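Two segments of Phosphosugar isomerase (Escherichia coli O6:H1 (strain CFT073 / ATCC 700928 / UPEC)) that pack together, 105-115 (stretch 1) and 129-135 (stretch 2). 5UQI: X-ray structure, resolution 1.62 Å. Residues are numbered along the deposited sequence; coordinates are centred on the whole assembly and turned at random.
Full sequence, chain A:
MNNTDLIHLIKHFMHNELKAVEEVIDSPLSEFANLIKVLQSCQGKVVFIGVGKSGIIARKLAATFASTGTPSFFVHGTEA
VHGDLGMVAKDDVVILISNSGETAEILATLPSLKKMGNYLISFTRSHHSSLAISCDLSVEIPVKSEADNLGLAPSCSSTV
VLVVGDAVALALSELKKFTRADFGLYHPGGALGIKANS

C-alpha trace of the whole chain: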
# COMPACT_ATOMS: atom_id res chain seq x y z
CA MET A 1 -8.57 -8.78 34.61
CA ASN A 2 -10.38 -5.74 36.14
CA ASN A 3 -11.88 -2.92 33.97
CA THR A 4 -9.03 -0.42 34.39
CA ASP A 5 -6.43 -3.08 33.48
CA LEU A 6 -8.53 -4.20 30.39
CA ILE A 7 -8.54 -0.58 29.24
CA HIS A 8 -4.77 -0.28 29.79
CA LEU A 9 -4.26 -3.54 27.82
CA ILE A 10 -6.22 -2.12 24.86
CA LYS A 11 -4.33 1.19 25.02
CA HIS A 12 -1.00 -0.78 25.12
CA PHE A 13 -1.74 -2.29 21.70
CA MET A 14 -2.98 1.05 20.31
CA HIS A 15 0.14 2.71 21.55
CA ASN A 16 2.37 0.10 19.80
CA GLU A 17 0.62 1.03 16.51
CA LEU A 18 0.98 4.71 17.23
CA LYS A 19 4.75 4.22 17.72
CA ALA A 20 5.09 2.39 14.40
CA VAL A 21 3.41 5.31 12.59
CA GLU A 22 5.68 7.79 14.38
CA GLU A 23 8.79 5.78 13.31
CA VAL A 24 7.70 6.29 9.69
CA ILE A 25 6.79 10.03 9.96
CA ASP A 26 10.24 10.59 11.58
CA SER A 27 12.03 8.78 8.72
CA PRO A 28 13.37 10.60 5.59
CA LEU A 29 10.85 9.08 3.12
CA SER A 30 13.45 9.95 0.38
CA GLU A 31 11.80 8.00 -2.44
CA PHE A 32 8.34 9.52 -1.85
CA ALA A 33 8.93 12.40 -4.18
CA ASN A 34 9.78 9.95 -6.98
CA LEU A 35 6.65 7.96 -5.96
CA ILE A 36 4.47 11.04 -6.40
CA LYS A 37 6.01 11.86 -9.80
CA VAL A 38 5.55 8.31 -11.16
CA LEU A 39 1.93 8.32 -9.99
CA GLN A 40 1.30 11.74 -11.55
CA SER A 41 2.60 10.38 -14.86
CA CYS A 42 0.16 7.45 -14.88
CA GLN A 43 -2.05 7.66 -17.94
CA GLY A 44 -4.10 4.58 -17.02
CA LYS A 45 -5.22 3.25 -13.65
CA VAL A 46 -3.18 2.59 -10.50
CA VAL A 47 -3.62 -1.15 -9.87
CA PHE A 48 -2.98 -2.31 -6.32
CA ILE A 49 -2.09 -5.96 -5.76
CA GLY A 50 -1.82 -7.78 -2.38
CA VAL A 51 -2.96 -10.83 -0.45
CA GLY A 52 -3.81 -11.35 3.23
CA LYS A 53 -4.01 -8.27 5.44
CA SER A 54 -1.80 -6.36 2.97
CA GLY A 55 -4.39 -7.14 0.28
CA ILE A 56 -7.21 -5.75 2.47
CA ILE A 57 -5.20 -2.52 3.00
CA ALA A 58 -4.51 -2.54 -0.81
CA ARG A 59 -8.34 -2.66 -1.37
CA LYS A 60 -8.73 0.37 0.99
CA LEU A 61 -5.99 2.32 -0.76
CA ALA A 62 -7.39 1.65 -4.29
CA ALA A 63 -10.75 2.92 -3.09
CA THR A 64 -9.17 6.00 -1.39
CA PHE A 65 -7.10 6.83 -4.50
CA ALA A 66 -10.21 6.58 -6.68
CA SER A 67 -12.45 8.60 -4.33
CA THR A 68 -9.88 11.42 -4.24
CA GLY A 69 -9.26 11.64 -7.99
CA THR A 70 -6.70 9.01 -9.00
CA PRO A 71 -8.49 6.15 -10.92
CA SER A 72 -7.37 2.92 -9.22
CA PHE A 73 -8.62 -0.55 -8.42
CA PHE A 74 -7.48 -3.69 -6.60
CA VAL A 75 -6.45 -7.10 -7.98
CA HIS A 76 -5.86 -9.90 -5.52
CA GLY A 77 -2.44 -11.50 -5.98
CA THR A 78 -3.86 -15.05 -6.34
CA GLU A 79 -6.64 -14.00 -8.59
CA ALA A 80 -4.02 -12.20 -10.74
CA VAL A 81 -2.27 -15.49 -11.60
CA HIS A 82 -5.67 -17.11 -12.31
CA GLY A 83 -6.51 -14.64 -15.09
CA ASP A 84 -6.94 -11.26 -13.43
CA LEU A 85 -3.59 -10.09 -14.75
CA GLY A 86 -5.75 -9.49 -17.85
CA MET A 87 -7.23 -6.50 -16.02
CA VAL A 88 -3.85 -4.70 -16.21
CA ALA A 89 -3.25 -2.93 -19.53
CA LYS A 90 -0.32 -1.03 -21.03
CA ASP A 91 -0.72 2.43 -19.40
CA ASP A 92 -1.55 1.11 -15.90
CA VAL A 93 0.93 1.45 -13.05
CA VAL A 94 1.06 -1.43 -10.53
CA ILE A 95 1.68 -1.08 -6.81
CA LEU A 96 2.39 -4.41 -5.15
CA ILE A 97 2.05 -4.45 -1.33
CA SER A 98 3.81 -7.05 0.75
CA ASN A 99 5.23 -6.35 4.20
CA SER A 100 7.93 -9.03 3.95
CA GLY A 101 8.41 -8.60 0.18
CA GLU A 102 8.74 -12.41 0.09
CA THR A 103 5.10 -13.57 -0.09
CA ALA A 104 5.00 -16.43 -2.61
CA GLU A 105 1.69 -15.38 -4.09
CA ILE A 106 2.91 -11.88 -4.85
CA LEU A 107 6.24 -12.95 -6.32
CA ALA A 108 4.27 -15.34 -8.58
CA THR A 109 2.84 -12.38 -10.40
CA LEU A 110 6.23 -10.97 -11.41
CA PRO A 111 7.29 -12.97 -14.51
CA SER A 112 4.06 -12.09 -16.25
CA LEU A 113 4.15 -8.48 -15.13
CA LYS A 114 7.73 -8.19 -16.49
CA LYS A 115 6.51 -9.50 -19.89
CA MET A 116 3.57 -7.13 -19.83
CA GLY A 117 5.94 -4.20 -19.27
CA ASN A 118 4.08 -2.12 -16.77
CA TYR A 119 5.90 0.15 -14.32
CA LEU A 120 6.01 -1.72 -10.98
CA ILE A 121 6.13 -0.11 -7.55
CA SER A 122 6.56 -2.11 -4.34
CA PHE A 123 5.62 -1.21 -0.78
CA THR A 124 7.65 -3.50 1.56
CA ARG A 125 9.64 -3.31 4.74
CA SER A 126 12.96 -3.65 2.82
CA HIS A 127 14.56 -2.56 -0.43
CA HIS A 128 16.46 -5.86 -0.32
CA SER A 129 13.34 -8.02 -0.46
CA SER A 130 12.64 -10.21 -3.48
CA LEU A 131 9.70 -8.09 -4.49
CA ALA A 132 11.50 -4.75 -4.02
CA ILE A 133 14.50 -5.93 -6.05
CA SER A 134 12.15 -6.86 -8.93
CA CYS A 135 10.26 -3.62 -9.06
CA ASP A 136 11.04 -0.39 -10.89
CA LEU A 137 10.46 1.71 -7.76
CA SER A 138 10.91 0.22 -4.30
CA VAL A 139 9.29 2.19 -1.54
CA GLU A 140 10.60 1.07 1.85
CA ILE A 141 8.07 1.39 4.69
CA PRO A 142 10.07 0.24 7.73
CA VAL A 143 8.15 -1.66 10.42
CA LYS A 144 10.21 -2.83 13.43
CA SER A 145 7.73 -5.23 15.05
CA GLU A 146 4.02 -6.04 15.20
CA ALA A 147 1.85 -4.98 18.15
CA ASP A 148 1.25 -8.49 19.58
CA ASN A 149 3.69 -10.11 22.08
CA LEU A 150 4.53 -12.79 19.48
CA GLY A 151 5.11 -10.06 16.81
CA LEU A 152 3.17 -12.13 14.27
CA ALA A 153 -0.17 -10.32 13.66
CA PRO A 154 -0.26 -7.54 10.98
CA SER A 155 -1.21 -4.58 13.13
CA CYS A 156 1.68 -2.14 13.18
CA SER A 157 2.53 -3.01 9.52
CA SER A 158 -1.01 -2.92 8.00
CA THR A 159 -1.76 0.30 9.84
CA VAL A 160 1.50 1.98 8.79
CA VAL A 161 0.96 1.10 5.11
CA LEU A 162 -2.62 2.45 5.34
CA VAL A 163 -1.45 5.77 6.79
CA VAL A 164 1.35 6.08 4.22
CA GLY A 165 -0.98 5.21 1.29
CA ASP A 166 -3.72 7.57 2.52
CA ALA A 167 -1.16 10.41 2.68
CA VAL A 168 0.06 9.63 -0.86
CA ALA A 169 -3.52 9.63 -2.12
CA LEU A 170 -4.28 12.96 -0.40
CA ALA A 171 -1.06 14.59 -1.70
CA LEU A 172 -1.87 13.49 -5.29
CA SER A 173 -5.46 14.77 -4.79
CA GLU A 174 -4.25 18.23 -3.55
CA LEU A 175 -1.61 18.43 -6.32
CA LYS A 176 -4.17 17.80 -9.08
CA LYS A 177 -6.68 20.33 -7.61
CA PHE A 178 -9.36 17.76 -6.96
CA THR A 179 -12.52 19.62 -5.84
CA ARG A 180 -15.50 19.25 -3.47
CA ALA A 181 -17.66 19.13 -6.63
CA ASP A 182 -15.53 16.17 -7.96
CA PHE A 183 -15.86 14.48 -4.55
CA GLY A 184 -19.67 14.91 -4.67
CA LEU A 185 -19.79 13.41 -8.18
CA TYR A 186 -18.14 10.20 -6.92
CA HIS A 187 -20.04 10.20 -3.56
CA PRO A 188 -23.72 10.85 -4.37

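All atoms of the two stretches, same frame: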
# COMPACT_ATOMS: atom_id res chain seq x y z
N GLU A 105 2.74 -15.75 -3.15
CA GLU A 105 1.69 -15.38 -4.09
C GLU A 105 1.97 -14.08 -4.83
O GLU A 105 1.56 -13.92 -5.99
CB GLU A 105 0.32 -15.26 -3.32
CG GLU A 105 -0.16 -16.58 -2.72
CD GLU A 105 0.28 -16.77 -1.27
OE1 GLU A 105 1.36 -16.24 -0.84
OE2 GLU A 105 -0.39 -17.55 -0.58
N ILE A 106 2.64 -13.12 -4.20
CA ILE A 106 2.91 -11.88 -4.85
C ILE A 106 4.09 -12.03 -5.79
O ILE A 106 4.04 -11.52 -6.88
CB ILE A 106 3.18 -10.75 -3.81
CG1 ILE A 106 2.02 -10.61 -2.83
CG2 ILE A 106 3.50 -9.43 -4.49
CD1 ILE A 106 0.73 -10.16 -3.57
N LEU A 107 5.11 -12.77 -5.35
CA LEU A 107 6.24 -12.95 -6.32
C LEU A 107 5.79 -13.70 -7.57
O LEU A 107 6.42 -13.51 -8.63
CB LEU A 107 7.36 -13.74 -5.69
CG LEU A 107 7.87 -13.13 -4.42
CD1 LEU A 107 8.95 -13.99 -3.76
CD2 LEU A 107 8.45 -11.74 -4.56
N ALA A 108 4.79 -14.59 -7.44
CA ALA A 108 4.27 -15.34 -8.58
C ALA A 108 3.70 -14.49 -9.69
O ALA A 108 3.61 -14.93 -10.84
CB ALA A 108 3.21 -16.33 -8.11
N THR A 109 3.31 -13.24 -9.37
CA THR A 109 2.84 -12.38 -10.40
C THR A 109 3.92 -11.76 -11.30
O THR A 109 3.65 -11.15 -12.34
CB THR A 109 2.05 -11.16 -9.85
OG1 THR A 109 2.92 -10.26 -9.17
CG2 THR A 109 0.87 -11.57 -8.94
N LEU A 110 5.18 -11.83 -10.80
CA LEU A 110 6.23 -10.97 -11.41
C LEU A 110 6.71 -11.37 -12.84
O LEU A 110 6.84 -10.50 -13.68
CB LEU A 110 7.43 -10.85 -10.47
CG LEU A 110 7.09 -10.11 -9.17
CD1 LEU A 110 8.27 -10.25 -8.26
CD2 LEU A 110 6.82 -8.65 -9.45
N PRO A 111 6.90 -12.68 -13.11
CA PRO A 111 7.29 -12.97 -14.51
C PRO A 111 6.32 -12.46 -15.57
O PRO A 111 6.75 -11.82 -16.56
CB PRO A 111 7.40 -14.49 -14.51
CG PRO A 111 7.71 -14.88 -13.10
CD PRO A 111 6.87 -13.89 -12.29
N SER A 112 4.98 -12.63 -15.32
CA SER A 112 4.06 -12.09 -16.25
C SER A 112 4.10 -10.57 -16.29
O SER A 112 4.02 -9.99 -17.33
CB SER A 112 2.60 -12.56 -15.96
OG SER A 112 2.49 -13.99 -16.13
N LEU A 113 4.16 -9.92 -15.11
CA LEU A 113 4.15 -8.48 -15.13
C LEU A 113 5.41 -7.88 -15.83
O LEU A 113 5.29 -6.84 -16.47
CB LEU A 113 4.08 -7.93 -13.69
CG LEU A 113 2.67 -7.97 -13.10
CD1 LEU A 113 2.74 -7.69 -11.57
CD2 LEU A 113 1.76 -6.99 -13.86
N LYS A 114 6.54 -8.60 -15.73
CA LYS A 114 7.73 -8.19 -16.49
C LYS A 114 7.52 -8.29 -18.02
O LYS A 114 7.83 -7.33 -18.75
CB LYS A 114 8.93 -9.06 -16.05
CG LYS A 114 9.44 -8.73 -14.68
CD LYS A 114 10.01 -7.32 -14.68
CE LYS A 114 10.59 -7.06 -13.32
NZ LYS A 114 11.29 -5.76 -13.30
N LYS A 115 6.90 -9.38 -18.48
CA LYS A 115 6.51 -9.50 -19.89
C LYS A 115 5.53 -8.47 -20.35
O LYS A 115 5.59 -7.99 -21.47
CB LYS A 115 6.04 -10.91 -20.27
CG LYS A 115 7.04 -12.03 -19.99
CD LYS A 115 6.48 -13.31 -20.59
CE LYS A 115 7.03 -14.56 -19.91
NZ LYS A 115 8.44 -14.80 -20.31
N SER A 129 14.25 -6.88 -0.34
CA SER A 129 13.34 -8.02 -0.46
C SER A 129 13.24 -8.43 -1.91
O SER A 129 13.48 -7.61 -2.81
CB SER A 129 11.95 -7.69 0.15
OG SER A 129 11.28 -6.68 -0.62
N SER A 130 12.82 -9.67 -2.14
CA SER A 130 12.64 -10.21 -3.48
C SER A 130 11.73 -9.35 -4.33
O SER A 130 12.03 -9.02 -5.44
CB SER A 130 12.11 -11.65 -3.41
OG SER A 130 13.07 -12.51 -2.75
N LEU A 131 10.59 -8.96 -3.75
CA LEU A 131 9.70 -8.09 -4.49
C LEU A 131 10.30 -6.71 -4.85
O LEU A 131 10.20 -6.26 -5.98
CB LEU A 131 8.39 -7.84 -3.65
CG LEU A 131 7.38 -6.92 -4.34
CD1 LEU A 131 6.87 -7.47 -5.65
CD2 LEU A 131 6.18 -6.73 -3.38
N ALA A 132 10.93 -6.07 -3.86
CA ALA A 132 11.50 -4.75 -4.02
C ALA A 132 12.60 -4.72 -5.09
O ALA A 132 12.62 -3.82 -5.90
CB ALA A 132 12.00 -4.24 -2.71
N ILE A 133 13.42 -5.77 -5.06
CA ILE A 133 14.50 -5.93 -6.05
C ILE A 133 13.98 -6.05 -7.48
O ILE A 133 14.63 -5.64 -8.44
CB ILE A 133 15.36 -7.19 -5.70
CG1 ILE A 133 16.21 -6.91 -4.48
CG2 ILE A 133 16.24 -7.65 -6.87
CD1 ILE A 133 17.23 -5.79 -4.63
N SER A 134 12.77 -6.63 -7.65
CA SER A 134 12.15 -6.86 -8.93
C SER A 134 11.29 -5.74 -9.42
O SER A 134 10.87 -5.75 -10.55
CB SER A 134 11.27 -8.09 -8.81
OG SER A 134 12.11 -9.22 -8.64
N CYS A 135 11.08 -4.71 -8.60
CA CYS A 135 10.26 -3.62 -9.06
C CYS A 135 11.05 -2.43 -9.60
O CYS A 135 12.27 -2.29 -9.38
CB CYS A 135 9.31 -3.15 -7.93
SG CYS A 135 7.97 -4.38 -7.65

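Stretches 105-115 and 129-135 of the phosphosugar isomerase meet in a small, mainly apolar contact centred on Leu 131 and closed at one end by a single lysine-to-carbonyl hydrogen bond. The two stretches together bury 312 Å². Helices 110-115 and 130-134 run nearly parallel, with 8° between their directions, but their axes come no closer than 12.1 Å, so side chains must span the gap. Leu 131, buried in the assembly, meets three residues of stretch 1. Leu 131 CD2 lies 4.0 Å and Leu 131 CD1 4.1 Å from Ile 106 CG2, and Leu 131 CD1 also lies 4.0 Å from Leu 110 CD2, so both methyls meet Ile 106. The third partner, Leu 107, leaves its backbone sideways to stretch 2, but its end comes nearer: Leu 107 CD2 is 3.6 Å from Leu 131 N, 4.0 Å from Leu 131 CB and 3.8 Å from Ser 130 CB. This methyl therefore rests against the first turn of the short helix. Leu 110 (chi1 m, chi2 t) points toward stretch 2 and reaches a second residue, with its CD1 3.7 Å from Ser 134 CB; the serine contributes carbon to this packing. A type I turn from Leu 107 to Leu 110, with Leu 110 N bonded to Leu 107 O at 3.0 Å, links these two leucines along stretch 1. Within the same bend, Thr 109 OG1 donates to Ile 106 O at 2.8 Å. On stretch 2, Ser 129 caps the helix through a weak bond from Ala 132 N to Ser 129 OG, 3.3 Å long. Lys 114 supplies the polar link: its CA-to-CB bond points sideways, yet the chain, extended at chi3 and chi4, brings NZ within 2.8 Å of Ser 134 O, to which it donates a hydrogen bond.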